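PDB 3M9Q: protein male-specific lethal-3 from Drosophila melanogaster, which recognises a trimethylated lysine on the histone H3 tail through its chromodomain, as part of the MSL acetyltransferase complex that doubles transcription of the male X chromosome. Local coordinates for residues E16-F20 with R77-K83; K22-C28 with L39-L45. The protein carries 1 engineered substitution. All coordinates share one frame; numbering follows the deposited sequence.

Interaction 1 (E16-F20 with R77-K83); sequences ETPLF and RATVLLK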
# COMPACT_ATOMS: atom_id res chain seq x y z
N GLU A 16 -6.53 -10.00 11.45
CA GLU A 16 -6.87 -9.09 10.37
C GLU A 16 -7.84 -9.76 9.41
O GLU A 16 -7.96 -10.99 9.37
CB GLU A 16 -5.64 -8.70 9.55
CG GLU A 16 -4.63 -7.81 10.25
CD GLU A 16 -3.53 -7.31 9.30
OE1 GLU A 16 -3.51 -7.70 8.12
OE2 GLU A 16 -2.70 -6.49 9.75
N THR A 17 -8.51 -8.93 8.64
CA THR A 17 -9.28 -9.35 7.48
C THR A 17 -8.49 -8.92 6.25
O THR A 17 -7.90 -7.84 6.25
CB THR A 17 -10.66 -8.65 7.49
OG1 THR A 17 -11.37 -9.04 8.67
CG2 THR A 17 -11.46 -9.00 6.26
N PRO A 18 -8.47 -9.74 5.19
CA PRO A 18 -7.80 -9.27 3.98
C PRO A 18 -8.63 -8.20 3.31
O PRO A 18 -9.84 -8.37 3.16
CB PRO A 18 -7.71 -10.53 3.12
CG PRO A 18 -8.86 -11.37 3.56
CD PRO A 18 -9.09 -11.06 5.01
N LEU A 19 -7.99 -7.10 2.95
CA LEU A 19 -8.72 -5.90 2.52
C LEU A 19 -8.52 -5.54 1.07
O LEU A 19 -9.26 -4.73 0.53
CB LEU A 19 -8.31 -4.72 3.38
CG LEU A 19 -8.63 -4.85 4.87
CD1 LEU A 19 -8.27 -3.56 5.59
CD2 LEU A 19 -10.10 -5.19 5.10
N PHE A 20 -7.52 -6.16 0.45
CA PHE A 20 -7.18 -5.91 -0.96
C PHE A 20 -6.95 -7.25 -1.65
O PHE A 20 -6.66 -8.25 -0.98
CB PHE A 20 -5.92 -5.03 -1.07
CG PHE A 20 -6.03 -3.74 -0.30
CD1 PHE A 20 -6.62 -2.62 -0.87
CD2 PHE A 20 -5.56 -3.64 1.00
CE1 PHE A 20 -6.72 -1.45 -0.15
CE2 PHE A 20 -5.68 -2.49 1.71
CZ PHE A 20 -6.25 -1.39 1.14
N ARG A 77 2.13 -3.93 4.60
CA ARG A 77 0.93 -4.17 5.42
C ARG A 77 -0.24 -3.30 4.95
O ARG A 77 -0.05 -2.30 4.27
CB ARG A 77 1.21 -3.92 6.91
CG ARG A 77 2.23 -4.87 7.52
CD ARG A 77 1.71 -6.30 7.64
NE ARG A 77 0.66 -6.43 8.64
CZ ARG A 77 0.88 -6.69 9.92
NH1 ARG A 77 2.12 -6.88 10.35
NH2 ARG A 77 -0.13 -6.80 10.77
N ALA A 78 -1.44 -3.69 5.32
CA ALA A 78 -2.65 -3.00 4.85
C ALA A 78 -2.67 -1.55 5.27
O ALA A 78 -3.28 -0.69 4.62
CB ALA A 78 -3.92 -3.72 5.36
N THR A 79 -1.98 -1.25 6.35
CA THR A 79 -2.08 0.08 6.96
C THR A 79 -1.55 1.18 6.04
O THR A 79 -1.93 2.34 6.17
CB THR A 79 -1.34 0.14 8.29
OG1 THR A 79 0.04 -0.19 8.07
CG2 THR A 79 -1.91 -0.85 9.27
N VAL A 80 -0.68 0.82 5.11
CA VAL A 80 -0.08 1.83 4.23
C VAL A 80 -0.78 1.91 2.88
O VAL A 80 -0.38 2.70 2.02
CB VAL A 80 1.44 1.62 4.04
CG1 VAL A 80 2.15 1.62 5.40
CG2 VAL A 80 1.74 0.34 3.27
N LEU A 81 -1.84 1.13 2.73
CA LEU A 81 -2.59 1.06 1.46
C LEU A 81 -3.94 1.76 1.55
O LEU A 81 -4.60 1.74 2.59
CB LEU A 81 -2.79 -0.40 1.06
CG LEU A 81 -1.51 -1.18 0.78
CD1 LEU A 81 -1.87 -2.61 0.34
CD2 LEU A 81 -0.67 -0.47 -0.26
N LEU A 82 -4.32 2.37 0.44
CA LEU A 82 -5.64 2.98 0.27
C LEU A 82 -6.32 2.46 -0.97
O LEU A 82 -5.68 2.22 -1.99
CB LEU A 82 -5.52 4.50 0.15
CG LEU A 82 -5.03 5.28 1.37
CD1 LEU A 82 -4.82 6.75 1.02
CD2 LEU A 82 -5.99 5.14 2.55
N LYS A 83 -7.63 2.33 -0.88
CA LYS A 83 -8.47 2.01 -2.03
C LYS A 83 -8.40 3.11 -3.09
O LYS A 83 -8.25 4.29 -2.78
CB LYS A 83 -9.92 1.81 -1.60
CG LYS A 83 -10.15 0.57 -0.74
CD LYS A 83 -10.10 -0.69 -1.56
CE LYS A 83 -10.23 -1.94 -0.72
NZ LYS A 83 -10.29 -3.14 -1.60
O HOH W 1 -1.55 -6.20 6.77

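Interaction 2 (K22-C28 with L39-L45); sequences KGEIVLC and LYTSKVL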
# COMPACT_ATOMS: atom_id res chain seq x y z
N LYS A 22 -5.42 -9.59 -5.22
CA LYS A 22 -4.51 -9.69 -6.36
C LYS A 22 -5.10 -9.01 -7.59
O LYS A 22 -6.25 -9.25 -7.96
CB LYS A 22 -4.17 -11.15 -6.68
CG LYS A 22 -3.20 -11.30 -7.85
CD LYS A 22 -2.66 -12.71 -8.01
CE LYS A 22 -1.63 -12.78 -9.16
NZ LYS A 22 -1.02 -14.14 -9.31
N GLY A 23 -4.30 -8.17 -8.22
CA GLY A 23 -4.69 -7.45 -9.43
C GLY A 23 -5.25 -6.07 -9.17
O GLY A 23 -5.35 -5.26 -10.08
N GLU A 24 -5.61 -5.79 -7.93
CA GLU A 24 -6.19 -4.49 -7.56
C GLU A 24 -5.19 -3.36 -7.68
O GLU A 24 -4.02 -3.51 -7.34
CB GLU A 24 -6.72 -4.54 -6.13
CG GLU A 24 -7.61 -3.39 -5.75
CD GLU A 24 -8.19 -3.52 -4.36
OE1 GLU A 24 -7.91 -4.51 -3.66
OE2 GLU A 24 -8.96 -2.62 -3.95
N ILE A 25 -5.66 -2.22 -8.16
CA ILE A 25 -4.89 -0.98 -8.12
C ILE A 25 -5.15 -0.33 -6.78
O ILE A 25 -6.30 -0.15 -6.38
CB ILE A 25 -5.26 -0.00 -9.26
CG1 ILE A 25 -5.09 -0.66 -10.63
CG2 ILE A 25 -4.39 1.26 -9.16
CD1 ILE A 25 -3.72 -1.24 -10.90
N VAL A 26 -4.07 -0.01 -6.08
CA VAL A 26 -4.13 0.59 -4.74
C VAL A 26 -3.14 1.74 -4.67
O VAL A 26 -2.24 1.86 -5.49
CB VAL A 26 -3.81 -0.46 -3.64
CG1 VAL A 26 -4.84 -1.60 -3.67
CG2 VAL A 26 -2.37 -0.99 -3.78
N LEU A 27 -3.31 2.60 -3.68
CA LEU A 27 -2.39 3.71 -3.48
C LEU A 27 -1.59 3.43 -2.21
O LEU A 27 -2.17 3.12 -1.17
CB LEU A 27 -3.15 5.04 -3.39
CG LEU A 27 -4.16 5.28 -4.52
CD1 LEU A 27 -4.85 6.63 -4.36
CD2 LEU A 27 -3.54 5.17 -5.92
N CYS A 28 -0.28 3.51 -2.31
CA CYS A 28 0.62 3.12 -1.22
C CYS A 28 1.38 4.32 -0.69
O CYS A 28 2.03 5.04 -1.43
CB CYS A 28 1.63 2.08 -1.72
SG CYS A 28 2.73 1.43 -0.44
N LEU A 39 1.61 9.40 -1.98
CA LEU A 39 1.01 8.12 -2.36
C LEU A 39 1.47 7.69 -3.74
O LEU A 39 1.51 8.49 -4.67
CB LEU A 39 -0.51 8.22 -2.36
CG LEU A 39 -1.16 8.32 -0.98
CD1 LEU A 39 -2.55 8.96 -1.07
CD2 LEU A 39 -1.21 6.95 -0.30
N TYR A 40 1.79 6.41 -3.86
CA TYR A 40 2.20 5.82 -5.14
C TYR A 40 1.14 4.89 -5.67
O TYR A 40 0.66 4.00 -4.96
CB TYR A 40 3.50 5.04 -4.96
CG TYR A 40 4.65 5.90 -4.48
CD1 TYR A 40 5.18 6.90 -5.28
CD2 TYR A 40 5.18 5.74 -3.22
CE1 TYR A 40 6.23 7.70 -4.82
CE2 TYR A 40 6.23 6.52 -2.76
CZ TYR A 40 6.75 7.49 -3.56
OH TYR A 40 7.80 8.28 -3.11
N THR A 41 0.79 5.06 -6.93
CA THR A 41 -0.15 4.16 -7.61
C THR A 41 0.53 2.81 -7.81
O THR A 41 1.62 2.72 -8.36
CB THR A 41 -0.59 4.75 -8.95
OG1 THR A 41 -1.03 6.10 -8.72
CG2 THR A 41 -1.70 3.94 -9.59
N SER A 42 -0.13 1.78 -7.32
CA SER A 42 0.46 0.45 -7.20
C SER A 42 -0.52 -0.64 -7.61
O SER A 42 -1.73 -0.43 -7.67
CB SER A 42 0.88 0.21 -5.75
OG SER A 42 1.71 1.26 -5.27
N LYS A 43 0.02 -1.82 -7.88
CA LYS A 43 -0.77 -3.00 -8.26
C LYS A 43 -0.43 -4.14 -7.32
O LYS A 43 0.74 -4.43 -7.09
CB LYS A 43 -0.45 -3.40 -9.70
CG LYS A 43 -1.16 -4.65 -10.22
CD LYS A 43 -0.68 -5.00 -11.62
CE LYS A 43 -1.38 -6.20 -12.22
NZ LYS A 43 -0.80 -6.53 -13.56
N VAL A 44 -1.45 -4.80 -6.80
CA VAL A 44 -1.24 -5.92 -5.88
C VAL A 44 -0.88 -7.17 -6.68
O VAL A 44 -1.61 -7.62 -7.56
CB VAL A 44 -2.49 -6.19 -5.01
CG1 VAL A 44 -2.26 -7.38 -4.08
CG2 VAL A 44 -2.87 -4.93 -4.22
N LEU A 45 0.27 -7.73 -6.33
CA LEU A 45 0.81 -8.92 -6.99
C LEU A 45 0.45 -10.21 -6.27
O LEU A 45 0.31 -11.25 -6.90
CB LEU A 45 2.33 -8.83 -7.06
CG LEU A 45 2.89 -7.65 -7.85
CD1 LEU A 45 4.41 -7.71 -7.83
CD2 LEU A 45 2.32 -7.65 -9.27
O HOH W 2 0.28 -14.23 -6.85

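Interaction 1 (E16-F20 with R77-K83)
Phe20 drives its ring between the side chains of Leu81 and Lys83. Over one face sits Leu81 CD1, 4.3 Å from the centroid of the Phe20 ring, a CH-pi contact. Leu81 CB closes in on the far end of the same ring, 3.6 Å from Phe20 CZ. The methylenes of Lys83 come at the ring obliquely on the CE1 side, with Lys83 CE 3.6 Å from Phe20 CE1. A bend at chi2 (-74°), followed by an extended tail, carries the Lys83 chain past the ring to the backbone of Leu19, where Lys83 NZ donates to Leu19 O at 2.9 Å, in the carbonyl plane. The same ammonium group forms a salt bridge with Glu24, so an alanine in place of Lys83 would probably leave Glu24 without its charged mate and Leu19 O without this donor, and strip the methylenes from that side of the Phe20 ring. All this joins the loop leading into the first strand of the chromodomain, 25-29, to the 3-10 turn 78-80 and the edge strand 81-83, which pairs with 25-29. Leu19 adds a looser apolar touch, its CD1 4.4 Å from Ala78 CB. At the other end Glu16 and Arg77 form a salt bridge: Arg77 NH2 reaches Glu16 OE2 at 2.8 Å in a nearly straight bond (175°). The acceptor lies in the guanidinium plane, yet the donor meets the carboxylate from above its plane, the two groups being turned 50° apart. Bends at chi2 and chi3 fold the arginine chain back toward the glutamate. One water ties this end together, donating to Glu16 OE1 and accepting from Arg77 NE and from Ala78 N, while Glu16 OE1 also takes the backbone N-H of Tyr59.

Interaction 2 (K22-C28 with L39-L45)
Val26 and Ser42 exchange backbone hydrogen bonds, Val26 N to Ser42 O at 2.9 Å and Ser42 N to Val26 O at 2.8 Å, and Cys28 and Tyr40 do the same. Between them fall the non-hydrogen-bonded pairs Ile25-Lys43 and Leu27-Thr41, the regular alternation of an antiparallel beta hairpin, here strands 25-29 and 39-51 of the chromodomain sheet. The hydrogen bonds begin before the first strand: Val44 N donates to Glu24 O, and Gly23 N to Val44 O at 2.8 Å. Gly23 has a positive phi (94°), and a side chain there would press on the carbonyl oxygen of Lys22. CA-H groups add weaker contacts, such as Ile25 CA to Ser42 O at 3.2 Å.

Apolar side chains meet on both faces. Val26 and Val44 cross at about a right angle, Val26 CG1 to Val44 CG2 3.9 Å apart, on the face that Phe20 and Leu81 pack against. On the other face Leu27 lies side by side with Thr41, pointing the same way, and Ile25 CG2 meets Thr41 CG2; helix 86-100 packs on Leu27 and Leu39.

Among polar side chains, Ser42 OG donates to Tyr40 O at 3.0 Å from above the carbonyl plane, while Cys28 N comes from the opposite face. The Ser42 torsion (chi1 -53°), with OG beside the backbone N, also sets Ser42 OG 3.6 Å from Cys28 CB. Water bridges Lys22 NZ to Leu45 O. Two donors thus grip Tyr40 O, and the buried serine hydroxyl spends its proton on the hairpin's own backbone.

Strand 25-29 is what the two contacts share: interaction 2 pairs it with 39-51, while the 81-83 end of interaction 1 lies along its other edge, probably bonded there through Leu82 N to Leu27 O at 2.8 Å. The centres of the contacts are 11 Å apart. Lys83 NZ of interaction 1 meets Glu24 OE2 of interaction 2 at 2.8 Å in a salt bridge, and Phe20 CD1 packs 3.5 Å from Val26 CG1, so charge and apolar packing both run across the junction. Together they close strand 81-83 and the N-terminal loop onto the hairpin of strands 25-29 and 39-51.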